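PDB 3I36: vascular protein tyrosine phosphatase 1 from Rattus norvegicus, which probably removes phosphate from phosphotyrosine residues of proteins by hydrolysis, the present chain being the catalytic domain of this receptor-type membrane phosphatase. Local coordinates for residues G249-G252 / T253-I257; L25-V28 / E29-E32. All blocks are in the same frame, centred on the assembly; numbering follows the deposited sequence.

Contact 1 of 2, residues G249-G252 / T253-I257; sequences GRTG and TFIAI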
ATOM      1  N   GLY A 249      -1.583   4.063   6.282  1.00 13.17           N
ATOM      2  CA  GLY A 249      -2.707   3.501   7.009  1.00 11.13           C
ATOM      3  C   GLY A 249      -3.461   2.480   6.185  1.00 13.00           C
ATOM      4  O   GLY A 249      -3.316   1.275   6.369  1.00 11.29           O
ATOM      5  N   ARG A 250      -4.308   2.963   5.289  1.00 10.85           N
ATOM      6  CA  ARG A 250      -5.036   2.069   4.404  1.00 11.88           C
ATOM      7  C   ARG A 250      -4.076   1.179   3.636  1.00  9.20           C
ATOM      8  O   ARG A 250      -4.314  -0.012   3.446  1.00 11.67           O
ATOM      9  CB  ARG A 250      -5.848   2.901   3.431  1.00  9.46           C
ATOM     10  CG  ARG A 250      -6.894   3.716   4.125  1.00 14.04           C
ATOM     11  CD  ARG A 250      -7.648   4.564   3.136  1.00 11.09           C
ATOM     12  NE  ARG A 250      -8.450   5.554   3.846  1.00 14.25           N
ATOM     13  CZ  ARG A 250      -9.211   6.461   3.247  1.00 18.67           C
ATOM     14  NH1 ARG A 250      -9.909   7.343   3.963  1.00 15.67           N
ATOM     15  NH2 ARG A 250      -9.277   6.476   1.929  1.00 17.80           N
ATOM     16  N   THR A 251      -2.972   1.776   3.221  1.00 10.61           N
ATOM     17  CA  THR A 251      -1.958   1.064   2.459  1.00  9.18           C
ATOM     18  C   THR A 251      -1.416  -0.096   3.262  1.00 12.46           C
ATOM     19  O   THR A 251      -1.347  -1.216   2.769  1.00 12.40           O
ATOM     20  CB  THR A 251      -0.835   2.020   2.059  1.00  8.36           C
ATOM     21  OG1 THR A 251      -1.328   2.883   1.029  1.00 10.32           O
ATOM     22  CG2 THR A 251       0.387   1.253   1.551  1.00  8.21           C
ATOM     23  N   GLY A 252      -1.037   0.175   4.503  1.00 10.15           N
ATOM     24  CA  GLY A 252      -0.482  -0.865   5.353  1.00  8.44           C
ATOM     25  C   GLY A 252      -1.528  -1.915   5.631  1.00  8.51           C
ATOM     26  O   GLY A 252      -1.237  -3.100   5.701  1.00 10.82           O
ATOM     27  N   THR A 253      -2.764  -1.471   5.811  1.00 13.70           N
ATOM     28  CA  THR A 253      -3.855  -2.393   6.067  1.00  9.05           C
ATOM     29  C   THR A 253      -4.031  -3.327   4.876  1.00  8.64           C
ATOM     30  O   THR A 253      -4.110  -4.539   5.032  1.00  8.84           O
ATOM     31  CB  THR A 253      -5.152  -1.625   6.374  1.00 12.62           C
ATOM     32  OG1 THR A 253      -4.927  -0.790   7.512  1.00 12.85           O
ATOM     33  CG2 THR A 253      -6.300  -2.578   6.679  1.00  9.02           C
ATOM     34  N   PHE A 254      -4.057  -2.762   3.683  1.00  8.54           N
ATOM     35  CA  PHE A 254      -4.218  -3.575   2.499  1.00 10.27           C
ATOM     36  C   PHE A 254      -3.061  -4.570   2.367  1.00 12.86           C
ATOM     37  O   PHE A 254      -3.260  -5.761   2.106  1.00 11.13           O
ATOM     38  CB  PHE A 254      -4.268  -2.695   1.270  1.00  8.42           C
ATOM     39  CG  PHE A 254      -4.306  -3.475  -0.003  1.00 10.89           C
ATOM     40  CD1 PHE A 254      -5.514  -3.918  -0.509  1.00 11.61           C
ATOM     41  CD2 PHE A 254      -3.145  -3.803  -0.658  1.00 12.06           C
ATOM     42  CE1 PHE A 254      -5.568  -4.652  -1.662  1.00 14.31           C
ATOM     43  CE2 PHE A 254      -3.186  -4.551  -1.822  1.00 11.35           C
ATOM     44  CZ  PHE A 254      -4.415  -4.967  -2.323  1.00 12.50           C
ATOM     45  N   ILE A 255      -1.843  -4.082   2.545  1.00 10.08           N
ATOM     46  CA  ILE A 255      -0.696  -4.963   2.393  1.00 10.80           C
ATOM     47  C   ILE A 255      -0.755  -6.075   3.428  1.00  8.68           C
ATOM     48  O   ILE A 255      -0.527  -7.258   3.122  1.00  9.25           O
ATOM     49  CB  ILE A 255       0.616  -4.202   2.523  1.00  8.33           C
ATOM     50  CG1 ILE A 255       0.810  -3.300   1.298  1.00  9.19           C
ATOM     51  CG2 ILE A 255       1.785  -5.198   2.678  1.00  8.68           C
ATOM     52  CD1 ILE A 255       2.039  -2.439   1.400  1.00 10.12           C
ATOM     53  N   ALA A 256      -1.098  -5.707   4.656  1.00  8.60           N
ATOM     54  CA  ALA A 256      -1.176  -6.707   5.719  1.00 11.43           C
ATOM     55  C   ALA A 256      -2.247  -7.734   5.395  1.00 12.40           C
ATOM     56  O   ALA A 256      -2.046  -8.926   5.591  1.00  9.04           O
ATOM     57  CB  ALA A 256      -1.466  -6.043   7.066  1.00  8.84           C
ATOM     58  N   ILE A 257      -3.389  -7.282   4.889  1.00  8.86           N
ATOM     59  CA  ILE A 257      -4.461  -8.217   4.579  1.00 12.20           C
ATOM     60  C   ILE A 257      -3.974  -9.203   3.522  1.00 10.53           C
ATOM     61  O   ILE A 257      -4.230 -10.406   3.583  1.00 10.66           O
ATOM     62  CB  ILE A 257      -5.657  -7.473   3.987  1.00 15.22           C
ATOM     63  CG1 ILE A 257      -6.392  -6.702   5.079  1.00 17.95           C
ATOM     64  CG2 ILE A 257      -6.596  -8.442   3.280  1.00 20.57           C
ATOM     65  CD1 ILE A 257      -7.432  -5.740   4.513  1.00 17.49           C
TER
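Thr251 and Ile255, one helical turn apart, lie side by side and point the same way, their methyl ends Thr251 CG2 and Ile255 CD1 4.0 Å from each other. Ile255 keeps CG1 beside its backbone N (chi1 -70°), which turns this branch back along the helix until CG1 lies 3.3 Å from Thr251 O, the carbonyl that also accepts the Ile255 N-H at 2.9 Å. Thr253 folds back in a similar sense but uses a polar atom. Its OG1, on the N side of the residue, donates to Gly249 O over 2.9 Å and comes from above the carbonyl plane, 43° out of it. The backbone Thr253 N reaches that oxygen too, with only a slight tilt, so that two donors of one residue grip Gly249 O and the hydroxyl of a buried threonine has its acceptor within the helix. Phe254 behaves differently: CG stands anti to the backbone N (chi1 175°), the ring turns away from residues 249-252 and packs on Leu143, Arg224 and Val227, while the backbone bonds back, Phe254 N to Arg250 O at 2.8 Å. Ala256 CB rests on Gly252 O at 3.3 Å. Arg250 runs extended away from residues 253-257, with its guanidinium held by Glu148 and Leu143 O and in a cation-pi contact with Trp208. These are the opening turns of helix 249-267, which continues the protein tyrosine phosphatase P-loop: the CX5R signature from Cys244, the probable nucleophile, to Arg250, a probable substrate ligand, leads straight into it.

Contact 2 of 2, residues L25-V28 / E29-E32; sequences LIRV and ENFE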
ATOM      1  N   LEU A  25       2.122 -15.945  16.724  1.00 23.91           N
ATOM      2  CA  LEU A  25       1.593 -16.822  15.691  1.00 21.40           C
ATOM      3  C   LEU A  25       0.344 -17.495  16.214  1.00 26.77           C
ATOM      4  O   LEU A  25       0.404 -18.243  17.178  1.00 32.23           O
ATOM      5  CB  LEU A  25       2.599 -17.909  15.354  1.00 24.65           C
ATOM      6  CG  LEU A  25       3.570 -17.710  14.207  1.00 38.13           C
ATOM      7  CD1 LEU A  25       4.531 -18.892  14.198  1.00 39.08           C
ATOM      8  CD2 LEU A  25       2.811 -17.603  12.891  1.00 35.72           C
ATOM      9  N   ILE A  26      -0.782 -17.255  15.563  1.00 19.20           N
ATOM     10  CA  ILE A  26      -2.016 -17.889  15.964  1.00 18.82           C
ATOM     11  C   ILE A  26      -2.468 -18.848  14.884  1.00 17.23           C
ATOM     12  O   ILE A  26      -2.612 -18.476  13.722  1.00 15.71           O
ATOM     13  CB  ILE A  26      -3.111 -16.845  16.218  1.00 16.81           C
ATOM     14  CG1 ILE A  26      -2.607 -15.778  17.194  1.00 22.50           C
ATOM     15  CG2 ILE A  26      -4.384 -17.515  16.726  1.00 19.06           C
ATOM     16  CD1 ILE A  26      -2.299 -16.311  18.586  1.00 21.74           C
ATOM     17  N   ARG A  27      -2.667 -20.106  15.248  1.00 17.39           N
ATOM     18  CA  ARG A  27      -3.185 -21.048  14.276  1.00 18.36           C
ATOM     19  C   ARG A  27      -4.613 -20.634  13.953  1.00 21.53           C
ATOM     20  O   ARG A  27      -5.338 -20.166  14.840  1.00 21.93           O
ATOM     21  CB  ARG A  27      -3.123 -22.471  14.845  1.00 22.43           C
ATOM     22  CG  ARG A  27      -1.688 -22.951  15.064  1.00 24.68           C
ATOM     23  CD  ARG A  27      -1.620 -24.321  15.727  1.00 29.51           C
ATOM     24  NE  ARG A  27      -2.471 -25.301  15.043  1.00 29.71           N
ATOM     25  CZ  ARG A  27      -2.117 -25.989  13.964  1.00 25.62           C
ATOM     26  NH1 ARG A  27      -0.915 -25.823  13.430  1.00 25.91           N
ATOM     27  NH2 ARG A  27      -2.967 -26.850  13.424  1.00 29.78           N
ATOM     28  N   VAL A  28      -5.029 -20.789  12.700  1.00 20.31           N
ATOM     29  CA  VAL A  28      -6.391 -20.393  12.353  1.00 24.30           C
ATOM     30  C   VAL A  28      -7.415 -21.108  13.240  1.00 30.96           C
ATOM     31  O   VAL A  28      -8.416 -20.510  13.607  1.00 28.28           O
ATOM     32  CB  VAL A  28      -6.733 -20.589  10.851  1.00 29.94           C
ATOM     33  CG1 VAL A  28      -5.806 -19.728   9.967  1.00 22.27           C
ATOM     34  CG2 VAL A  28      -6.681 -22.050  10.472  1.00 37.74           C
ATOM     35  N   GLU A  29      -7.145 -22.370  13.586  1.00 32.81           N
ATOM     36  CA  GLU A  29      -8.032 -23.154  14.453  1.00 40.01           C
ATOM     37  C   GLU A  29      -8.216 -22.502  15.824  1.00 39.28           C
ATOM     38  O   GLU A  29      -9.158 -22.809  16.551  1.00 40.22           O
ATOM     39  CB  GLU A  29      -7.543 -24.609  14.620  1.00 36.97           C
ATOM     40  CG  GLU A  29      -6.162 -24.796  15.296  1.00 40.35           C
ATOM     41  CD  GLU A  29      -6.013 -26.159  15.976  1.00 51.43           C
ATOM     42  OE1 GLU A  29      -7.045 -26.832  16.168  1.00 63.95           O
ATOM     43  OE2 GLU A  29      -4.880 -26.567  16.327  1.00 41.21           O
ATOM     44  N   ASN A  30      -7.306 -21.607  16.177  1.00 32.05           N
ATOM     45  CA  ASN A  30      -7.377 -20.936  17.467  1.00 25.20           C
ATOM     46  C   ASN A  30      -7.669 -19.456  17.314  1.00 25.22           C
ATOM     47  O   ASN A  30      -7.789 -18.735  18.307  1.00 27.13           O
ATOM     48  CB  ASN A  30      -6.063 -21.123  18.224  1.00 28.55           C
ATOM     49  CG  ASN A  30      -5.746 -22.573  18.472  1.00 32.30           C
ATOM     50  OD1 ASN A  30      -6.645 -23.372  18.730  1.00 38.91           O
ATOM     51  ND2 ASN A  30      -4.468 -22.924  18.404  1.00 24.22           N
ATOM     52  N   PHE A  31      -7.788 -18.988  16.075  1.00 29.88           N
ATOM     53  CA  PHE A  31      -7.900 -17.547  15.892  1.00 28.16           C
ATOM     54  C   PHE A  31      -9.176 -16.939  16.455  1.00 26.96           C
ATOM     55  O   PHE A  31      -9.141 -15.860  17.036  1.00 26.07           O
ATOM     56  CB  PHE A  31      -7.715 -17.104  14.444  1.00 27.72           C
ATOM     57  CG  PHE A  31      -7.604 -15.618  14.311  1.00 24.48           C
ATOM     58  CD1 PHE A  31      -6.387 -14.977  14.528  1.00 17.12           C
ATOM     59  CD2 PHE A  31      -8.722 -14.854  14.047  1.00 24.93           C
ATOM     60  CE1 PHE A  31      -6.292 -13.606  14.442  1.00 18.84           C
ATOM     61  CE2 PHE A  31      -8.631 -13.486  13.954  1.00 21.23           C
ATOM     62  CZ  PHE A  31      -7.408 -12.860  14.148  1.00 22.83           C
ATOM     63  N   GLU A  32     -10.309 -17.604  16.284  1.00 31.39           N
ATOM     64  CA  GLU A  32     -11.541 -16.987  16.758  1.00 37.87           C
ATOM     65  C   GLU A  32     -11.520 -16.764  18.268  1.00 32.01           C
ATOM     66  O   GLU A  32     -11.950 -15.715  18.748  1.00 34.39           O
ATOM     67  CB  GLU A  32     -12.788 -17.763  16.336  1.00 45.18           C
ATOM     68  CG  GLU A  32     -14.069 -17.085  16.827  1.00 51.43           C
ATOM     69  CD  GLU A  32     -15.246 -17.262  15.889  1.00 61.75           C
ATOM     70  OE1 GLU A  32     -15.062 -17.792  14.773  1.00 63.86           O
ATOM     71  OE2 GLU A  32     -16.363 -16.860  16.275  1.00 68.43           O
TER
HETATM   72  O   HOH W   1     -10.492 -20.242  15.106  1.00 31.59           O
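Val28 O takes up two partners, the backbone N of Phe31 at 3.0 Å and a water that donates to it at 2.6 Å. This is the start of helix 28-53, reached directly from strand 26-27, and its opening bonds span three residues, as in a 3-10 turn: Phe31 N to Val28 O, and Asn30 N to Arg27 O at 2.8 Å. Both donors stand well above the carbonyl planes. The same water accepts from Glu32 N at 2.9 Å and so links Val28 O to Glu32 N, which are 4.4 Å apart, too far for a direct bond. On the exposed side Arg27 and Glu29 lie side by side, pointing the same way, and close a salt bridge, Arg27 NE to Glu29 OE2 at 3.0 Å. The carboxylate oxygen is met on its anti side, and the carboxylate and guanidinium planes are nearly perpendicular (81°). Glu29 reaches the guanidinium by holding CG between its backbone N and carbonyl carbon (chi1 63°), while Arg27 bends at chi3 (50°). The apolar side faces inward, where the buried Phe31 ring packs on Val300 and Ile304 of helix 290-305 and on Val270, whose strand pairs with 26-27. Ile26 adds to this layer: its CG2 lies 3.6 Å from Phe31 CA and reaches the ring obliquely at CD1, 3.9 Å away.

Contact 1 lies in the core and contact 2 at the surface: the centre of contact 1 is about 6 Å from that of the chain, the centre of contact 2 about 25 Å. Their centres are about 20 Å apart and they do not touch. Contact 1 lies wholly within the start of helix 249-267; contact 2 is the passage from strand 26-27 into helix 28-53. In the buried one, regular four-residue backbone bonds and a threonine hydroxyl supply the polar partners; in the outer one, three-residue bonds, a water and a salt bridge share that task. Helix 290-305 is common ground, receiving Thr253, Ala256 and Ile257 from contact 1 and Val28 and Phe31 from contact 2. Contact 1 includes Gly249 and Arg250 of the probable substrate site, while contact 2 lies away from it.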